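Local coordinates for putative protein (Neisseria meningitidis, PDB 2O3G) that is the C-terminal transporter-associated (CorC_HlyC) domain of a UPF0053-family membrane protein with CBS domains, and may bind flavin adenine dinucleotide, at residues A[21-30]-A[44-52]; A[66-74]-A[84-92]. All coordinates share one frame; numbering follows the deposited sequence.

Contact 1. Residues A[21-30]-A[44-52]; sequences VEGALEYVEL and DFHTVAGLI
The ring of Phe45 carries Leu51 CA over the centre of one face and presents its edge to the ring of Tyr27. The two aromatics form an offset edge-to-face pair with centroids 5.6 Å apart and planes at 61°, and Leu51 CD2 lies at the edge of the Tyr27 ring. Tyr27 reaches Phe45 because its CG stands anti to the backbone N (chi1 -168°), and its hydroxyl goes on to bond Pro37 O. In the backbone, Tyr27 N donates to His46 O over 2.8 Å, from above the carbonyl plane, and a bridging water that donates to His46 O accepts from Val28 N. Val48 N appears to donate to Leu25 O, whose place in the model is less sure, next to a single backbone bridge between Glu26 and Thr47. Thr47 is the N-cap of helix 48-56: its OG1 accepts from Gly50 N at 2.9 Å. In this alpha+beta domain the helix lies across one face of an antiparallel sheet, and the turn from Glu22 to Leu25, a type I beta turn, carries edge strand 20-22 over to the helix start. Val48 fills the angle between them: its CG1 meets Val21 CG2 at 3.9 Å, crossing at about a right angle, while its CG2 touches Leu25 CB at 3.6 Å and Leu30 CD1 at 4.0 Å. Val86 and Phe73 of the sheet pack against the same valine.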
# COMPACT_ATOMS: atom_id res chain seq x y z
N VAL A 21 7.04 -2.23 3.91
CA VAL A 21 7.26 -2.97 2.68
C VAL A 21 7.58 -1.94 1.66
O VAL A 21 7.28 -0.70 1.81
CB VAL A 21 6.01 -3.73 2.19
CG1 VAL A 21 5.74 -4.90 3.05
CG2 VAL A 21 4.87 -2.82 2.15
N GLU A 22 8.21 -2.48 0.63
CA GLU A 22 8.32 -1.72 -0.59
C GLU A 22 7.03 -1.52 -1.37
O GLU A 22 6.24 -2.46 -1.62
CB GLU A 22 9.38 -2.29 -1.47
CG GLU A 22 9.24 -3.77 -1.71
CD GLU A 22 10.30 -4.23 -2.76
OE1 GLU A 22 10.01 -5.19 -3.59
OE2 GLU A 22 11.41 -3.56 -2.73
N GLY A 23 6.85 -0.26 -1.73
CA GLY A 23 5.89 0.19 -2.72
C GLY A 23 5.51 -0.77 -3.84
O GLY A 23 4.40 -0.70 -4.35
N ALA A 24 6.40 -1.66 -4.20
CA ALA A 24 6.24 -2.39 -5.38
C ALA A 24 6.08 -3.78 -4.97
O ALA A 24 6.27 -4.69 -5.75
CB ALA A 24 7.53 -2.29 -6.22
N LEU A 25 5.82 -4.04 -3.71
CA LEU A 25 5.38 -5.41 -3.36
C LEU A 25 4.04 -5.61 -4.09
O LEU A 25 3.18 -4.66 -4.21
CB LEU A 25 5.14 -5.51 -1.87
CG LEU A 25 5.62 -6.80 -1.26
CD1 LEU A 25 4.60 -7.12 -0.23
CD2 LEU A 25 5.94 -8.02 -2.16
N GLU A 26 3.88 -6.81 -4.58
CA GLU A 26 2.64 -7.20 -5.23
C GLU A 26 1.59 -7.57 -4.21
O GLU A 26 1.81 -8.44 -3.37
CB GLU A 26 2.91 -8.42 -6.15
CG GLU A 26 3.67 -7.98 -7.41
CD GLU A 26 3.99 -9.06 -8.38
OE1 GLU A 26 3.98 -10.26 -8.05
OE2 GLU A 26 4.31 -8.69 -9.55
N TYR A 27 0.46 -6.92 -4.32
CA TYR A 27 -0.73 -7.30 -3.59
C TYR A 27 -0.93 -8.76 -3.51
O TYR A 27 -1.24 -9.30 -2.45
CB TYR A 27 -1.94 -6.74 -4.20
CG TYR A 27 -3.13 -6.86 -3.32
CD1 TYR A 27 -3.52 -5.83 -2.52
CD2 TYR A 27 -3.88 -7.99 -3.33
CE1 TYR A 27 -4.63 -5.92 -1.69
CE2 TYR A 27 -5.02 -8.11 -2.53
CZ TYR A 27 -5.38 -7.05 -1.71
OH TYR A 27 -6.51 -7.17 -0.93
N VAL A 28 -0.60 -9.44 -4.57
CA VAL A 28 -0.81 -10.86 -4.57
C VAL A 28 0.13 -11.52 -3.64
O VAL A 28 -0.04 -12.66 -3.25
CB VAL A 28 -0.71 -11.32 -6.04
CG1 VAL A 28 -0.11 -12.70 -6.20
CG2 VAL A 28 -2.09 -11.29 -6.58
N GLU A 29 1.19 -10.82 -3.30
CA GLU A 29 2.23 -11.42 -2.45
C GLU A 29 2.03 -11.06 -0.95
O GLU A 29 2.13 -11.92 -0.11
CB GLU A 29 3.62 -11.04 -2.97
CG GLU A 29 4.16 -11.96 -4.18
CD GLU A 29 4.33 -13.50 -3.87
OE1 GLU A 29 4.78 -13.84 -2.72
OE2 GLU A 29 4.02 -14.37 -4.78
N LEU A 30 1.77 -9.78 -0.66
CA LEU A 30 1.41 -9.27 0.64
C LEU A 30 0.10 -9.89 1.17
O LEU A 30 0.08 -10.45 2.27
CB LEU A 30 1.14 -7.79 0.52
CG LEU A 30 1.49 -6.88 1.71
CD1 LEU A 30 0.45 -5.83 1.82
CD2 LEU A 30 1.71 -7.67 3.04
N ASP A 44 -7.86 -2.77 -9.91
CA ASP A 44 -7.17 -1.50 -10.16
C ASP A 44 -5.71 -1.24 -9.74
O ASP A 44 -5.26 -0.08 -9.88
CB ASP A 44 -7.95 -0.43 -9.54
CG ASP A 44 -9.30 -0.40 -10.05
OD1 ASP A 44 -9.39 -0.18 -11.29
OD2 ASP A 44 -10.24 -0.62 -9.22
N PHE A 45 -4.99 -2.22 -9.20
CA PHE A 45 -3.62 -2.00 -8.77
C PHE A 45 -2.93 -3.34 -8.62
O PHE A 45 -3.58 -4.33 -8.61
CB PHE A 45 -3.55 -1.13 -7.50
CG PHE A 45 -4.37 -1.66 -6.31
CD1 PHE A 45 -3.90 -2.74 -5.54
CD2 PHE A 45 -5.59 -1.07 -5.96
CE1 PHE A 45 -4.61 -3.22 -4.48
CE2 PHE A 45 -6.32 -1.56 -4.90
CZ PHE A 45 -5.83 -2.67 -4.16
N HIS A 46 -1.63 -3.42 -8.59
CA HIS A 46 -1.10 -4.75 -8.37
C HIS A 46 -0.15 -4.77 -7.23
O HIS A 46 0.38 -5.84 -6.92
CB HIS A 46 -0.39 -5.28 -9.60
CG HIS A 46 -1.25 -5.27 -10.80
ND1 HIS A 46 -1.51 -4.11 -11.51
CD2 HIS A 46 -2.00 -6.25 -11.36
CE1 HIS A 46 -2.35 -4.39 -12.49
NE2 HIS A 46 -2.67 -5.67 -12.41
N THR A 47 0.07 -3.59 -6.64
CA THR A 47 1.13 -3.37 -5.66
C THR A 47 0.70 -2.48 -4.51
O THR A 47 -0.31 -1.63 -4.63
CB THR A 47 2.41 -2.66 -6.33
OG1 THR A 47 2.09 -1.29 -6.70
CG2 THR A 47 2.90 -3.46 -7.51
N VAL A 48 1.48 -2.59 -3.41
CA VAL A 48 1.21 -1.77 -2.24
C VAL A 48 1.15 -0.33 -2.67
O VAL A 48 0.19 0.42 -2.39
CB VAL A 48 2.24 -2.03 -1.12
CG1 VAL A 48 1.90 -1.26 0.12
CG2 VAL A 48 2.32 -3.50 -0.87
N ALA A 49 2.13 0.08 -3.44
CA ALA A 49 2.17 1.49 -3.82
C ALA A 49 0.95 1.78 -4.59
O ALA A 49 0.35 2.82 -4.35
CB ALA A 49 3.41 1.82 -4.71
N GLY A 50 0.60 0.86 -5.52
CA GLY A 50 -0.56 1.05 -6.40
C GLY A 50 -1.82 1.19 -5.57
O GLY A 50 -2.67 2.09 -5.83
N LEU A 51 -1.95 0.34 -4.53
CA LEU A 51 -3.07 0.44 -3.60
C LEU A 51 -3.17 1.83 -3.10
O LEU A 51 -4.26 2.41 -3.12
CB LEU A 51 -2.97 -0.59 -2.45
CG LEU A 51 -3.45 -0.47 -1.00
CD1 LEU A 51 -4.39 0.64 -0.68
CD2 LEU A 51 -4.02 -1.81 -0.62
N ILE A 52 -2.06 2.38 -2.64
CA ILE A 52 -2.16 3.74 -2.05
C ILE A 52 -2.65 4.75 -3.06
O ILE A 52 -3.53 5.53 -2.74
CB ILE A 52 -0.84 4.29 -1.47
CG1 ILE A 52 -0.26 3.30 -0.47
CG2 ILE A 52 -1.05 5.73 -0.97
CD1 ILE A 52 0.83 3.86 0.39
O HOH W 1 -0.56 -8.26 -7.43

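Contact 2. Residues A[66-74]-A[84-92]; sequences ADFHGWRFE and ERVKITKLP. With EDO (1,2-ethanediol), chain C.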
# COMPACT_ATOMS: atom_id res chain seq x y z
N ALA A 66 -3.17 5.51 3.15
CA ALA A 66 -4.47 5.15 2.68
C ALA A 66 -4.93 4.13 3.59
O ALA A 66 -4.14 3.21 3.90
CB ALA A 66 -4.36 4.53 1.26
N ASP A 67 -6.20 4.19 3.96
CA ASP A 67 -6.79 3.08 4.78
C ASP A 67 -7.55 2.08 3.94
O ASP A 67 -8.37 2.50 3.13
CB ASP A 67 -7.76 3.64 5.85
CG ASP A 67 -7.03 4.53 6.94
OD1 ASP A 67 -7.72 5.10 7.83
OD2 ASP A 67 -5.78 4.61 6.95
N PHE A 68 -7.33 0.78 4.17
CA PHE A 68 -7.90 -0.24 3.35
C PHE A 68 -8.22 -1.53 4.14
O PHE A 68 -7.33 -2.15 4.67
CB PHE A 68 -6.81 -0.51 2.29
CG PHE A 68 -7.13 -1.58 1.24
CD1 PHE A 68 -7.77 -1.23 0.05
CD2 PHE A 68 -6.72 -2.88 1.44
CE1 PHE A 68 -8.10 -2.24 -0.95
CE2 PHE A 68 -6.96 -3.90 0.43
CZ PHE A 68 -7.65 -3.55 -0.76
N HIS A 69 -9.48 -1.98 4.17
CA HIS A 69 -9.83 -3.20 4.84
C HIS A 69 -9.17 -3.42 6.18
O HIS A 69 -8.69 -4.53 6.46
CB HIS A 69 -9.56 -4.42 3.99
CG HIS A 69 -10.61 -4.67 2.98
ND1 HIS A 69 -10.75 -3.88 1.84
CD2 HIS A 69 -11.61 -5.58 2.94
CE1 HIS A 69 -11.77 -4.31 1.12
NE2 HIS A 69 -12.29 -5.35 1.75
N GLY A 70 -9.20 -2.39 7.04
CA GLY A 70 -8.74 -2.57 8.40
C GLY A 70 -7.25 -2.30 8.62
O GLY A 70 -6.75 -2.54 9.70
N TRP A 71 -6.54 -1.86 7.58
CA TRP A 71 -5.15 -1.54 7.69
C TRP A 71 -4.89 -0.14 7.12
O TRP A 71 -5.72 0.38 6.37
CB TRP A 71 -4.35 -2.50 6.93
CG TRP A 71 -4.53 -3.88 7.27
CD1 TRP A 71 -5.50 -4.67 6.87
CD2 TRP A 71 -3.61 -4.72 8.01
NE1 TRP A 71 -5.31 -5.98 7.34
CE2 TRP A 71 -4.16 -6.01 8.05
CE3 TRP A 71 -2.44 -4.46 8.72
CZ2 TRP A 71 -3.56 -7.05 8.71
CZ3 TRP A 71 -1.81 -5.53 9.37
CH2 TRP A 71 -2.37 -6.81 9.36
N ARG A 72 -3.76 0.45 7.51
CA ARG A 72 -3.29 1.78 7.04
C ARG A 72 -1.99 1.61 6.29
O ARG A 72 -1.14 0.77 6.64
CB ARG A 72 -3.01 2.62 8.24
CG ARG A 72 -2.55 3.96 7.91
CD ARG A 72 -2.87 4.86 9.07
NE ARG A 72 -4.18 5.42 8.87
CZ ARG A 72 -4.78 6.30 9.66
NH1 ARG A 72 -4.18 6.79 10.74
NH2 ARG A 72 -6.00 6.70 9.36
N PHE A 73 -1.83 2.36 5.22
CA PHE A 73 -0.64 2.18 4.39
C PHE A 73 -0.07 3.52 4.25
O PHE A 73 -0.79 4.43 3.86
CB PHE A 73 -1.08 1.67 3.06
CG PHE A 73 -1.52 0.24 3.12
CD1 PHE A 73 -0.64 -0.75 2.89
CD2 PHE A 73 -2.84 -0.08 3.42
CE1 PHE A 73 -1.09 -2.09 2.91
CE2 PHE A 73 -3.24 -1.39 3.41
CZ PHE A 73 -2.36 -2.40 3.17
N GLU A 74 1.18 3.68 4.65
CA GLU A 74 1.70 5.05 4.74
C GLU A 74 3.00 5.17 4.04
O GLU A 74 3.89 4.34 4.22
CB GLU A 74 1.88 5.46 6.18
CG GLU A 74 2.34 6.91 6.36
CD GLU A 74 2.65 7.27 7.82
OE1 GLU A 74 2.64 6.37 8.71
OE2 GLU A 74 2.87 8.47 8.09
N GLU A 84 8.77 4.24 -2.39
CA GLU A 84 9.83 3.29 -2.12
C GLU A 84 9.48 2.31 -0.96
O GLU A 84 9.68 1.06 -1.09
CB GLU A 84 11.15 4.08 -1.88
CG GLU A 84 12.42 3.20 -1.73
CD GLU A 84 12.99 2.78 -3.08
OE1 GLU A 84 14.26 2.80 -3.27
OE2 GLU A 84 12.16 2.46 -3.97
N ARG A 85 9.00 2.89 0.16
CA ARG A 85 8.67 2.15 1.42
C ARG A 85 7.35 2.57 1.97
O ARG A 85 7.06 3.80 2.11
CB ARG A 85 9.66 2.46 2.56
CG ARG A 85 10.91 1.79 2.44
CD ARG A 85 11.15 0.78 3.50
NE ARG A 85 11.76 -0.32 2.75
CZ ARG A 85 11.75 -1.59 3.12
NH1 ARG A 85 12.33 -2.48 2.32
NH2 ARG A 85 11.20 -1.96 4.28
N VAL A 86 6.57 1.55 2.34
CA VAL A 86 5.35 1.87 3.06
C VAL A 86 5.26 1.15 4.41
O VAL A 86 5.79 0.02 4.60
CB VAL A 86 4.08 1.83 2.12
CG1 VAL A 86 4.40 1.17 0.85
CG2 VAL A 86 2.91 1.14 2.78
N LYS A 87 4.68 1.86 5.36
CA LYS A 87 4.52 1.36 6.75
C LYS A 87 3.07 0.88 6.94
O LYS A 87 2.13 1.67 6.78
CB LYS A 87 4.79 2.50 7.78
CG LYS A 87 4.86 2.05 9.29
CD LYS A 87 4.78 3.15 10.38
CE LYS A 87 5.44 2.62 11.73
NZ LYS A 87 6.58 1.48 11.64
N ILE A 88 2.91 -0.42 7.22
CA ILE A 88 1.60 -0.97 7.49
C ILE A 88 1.30 -0.93 9.00
O ILE A 88 2.05 -1.61 9.84
CB ILE A 88 1.51 -2.45 7.21
CG1 ILE A 88 2.20 -2.98 5.95
CG2 ILE A 88 0.14 -2.71 7.05
CD1 ILE A 88 1.73 -2.45 4.66
N THR A 89 0.25 -0.19 9.38
CA THR A 89 -0.38 -0.38 10.68
C THR A 89 -1.88 -0.93 10.73
O THR A 89 -2.50 -1.13 9.67
CB THR A 89 -0.18 0.82 11.58
OG1 THR A 89 -0.87 1.98 11.11
CG2 THR A 89 1.33 1.09 11.77
N LYS A 90 -2.45 -1.17 11.95
CA LYS A 90 -3.85 -1.64 12.14
C LYS A 90 -4.93 -0.54 12.40
O LYS A 90 -4.67 0.44 13.11
CB LYS A 90 -3.90 -2.67 13.22
CG LYS A 90 -4.02 -4.05 12.73
CD LYS A 90 -5.41 -4.27 12.68
CE LYS A 90 -5.87 -5.38 11.78
NZ LYS A 90 -7.29 -4.86 11.62
N LEU A 91 -6.10 -0.59 11.79
CA LEU A 91 -7.02 0.44 12.13
C LEU A 91 -7.79 -0.04 13.37
O LEU A 91 -7.79 -1.30 13.58
CB LEU A 91 -7.91 0.77 10.97
CG LEU A 91 -7.43 2.01 10.24
CD1 LEU A 91 -6.38 2.69 11.01
CD2 LEU A 91 -6.89 1.59 8.97
N PRO A 92 -8.23 0.92 14.27
CA PRO A 92 -9.30 0.78 15.24
C PRO A 92 -10.24 -0.33 14.90
O PRO A 92 -9.82 -1.50 14.98
CB PRO A 92 -9.98 2.14 15.16
CG PRO A 92 -8.77 3.11 15.08
CD PRO A 92 -7.59 2.25 14.51
C1 EDO C . -12.50 0.25 2.71
O1 EDO C . -11.42 -0.36 3.43
C2 EDO C . -12.47 -0.35 1.30
O2 EDO C . -11.89 0.65 0.46
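Gly70 O accepts two donors from opposite faces of its carbonyl plane: Leu91 N, nearly straight at 172° over 2.9 Å, and the ammonium of the neighbouring residue, Lys90 NZ, at 3.1 Å. Lys90 bends at chi2 (-91°), which folds its chain back over the Trp71 indole. Lys90 CE sits over the six-membered ring in a CH-pi contact, 4.2 Å from its centroid, and NZ makes a cation-pi contact over the five-membered ring. At Trp71 CE3 the indole also meets Ile88 CG2, 3.5 Å away. The Phe73 ring continues this face, with Ile88 CD1 oblique to it and Val86 CG2 at its edge; Val48 of helix 48-56 packs on Phe73 and Val86. On the other face of the sheet, Arg72 and Thr89 lie side by side. Arg72 grips Asp67 side-on: NE donates to OD2 at 2.6 Å in the guanidinium plane, NH2 donates to OD1 at 2.8 Å, OD1 lying tilted from that plane, and each oxygen uses its syn lone pair. That pairing fixes the rotation of the guanidinium, and Leu91 CD1 lies over one of its faces, while Leu91 CD2 reaches Asp67 CG at 3.6 Å. Arg72 pairs with Thr89, and Glu74 with Lys87, as hydrogen-bonded pairs; Trp71-Lys90 and Phe73-Ile88 are the non-hydrogen-bonded ones. An ethanediol, probably from the crystallisation liquor, accepts from His69 N in the type I' turn of Phe68 to Trp71. Strand 71-79 thus lies between hairpin partner 82-90 and edge strand 65-68, an antiparallel meander in which the type I' turn makes the tight link from 65-68 to 71-79.

Overall arrangement
Contacts 1 and 2, with centres about 12 Å apart, belong to one small alpha+beta domain: contact 2 lies within the sheet, and contact 1 joins the sheet's edge strand to helix 48-56. Strand 20-22, which opens contact 1, runs antiparallel along strand 82-90 of contact 2; Val21 pairs with Val86 through the backbone, and a probable hydrogen bond runs from Gly23 N to Glu84 O, 3.2 Å. At the far edge of the sheet Leu51 CD2 from contact 1 packs on Phe68 CD2 from contact 2 at 3.6 Å. Helix 48-56 starts in contact 1 and leads in the chain to strand 65-68, so contact 1 closes before contact 2 opens. The ethanediol at His69 also bonds Glu55 of this helix.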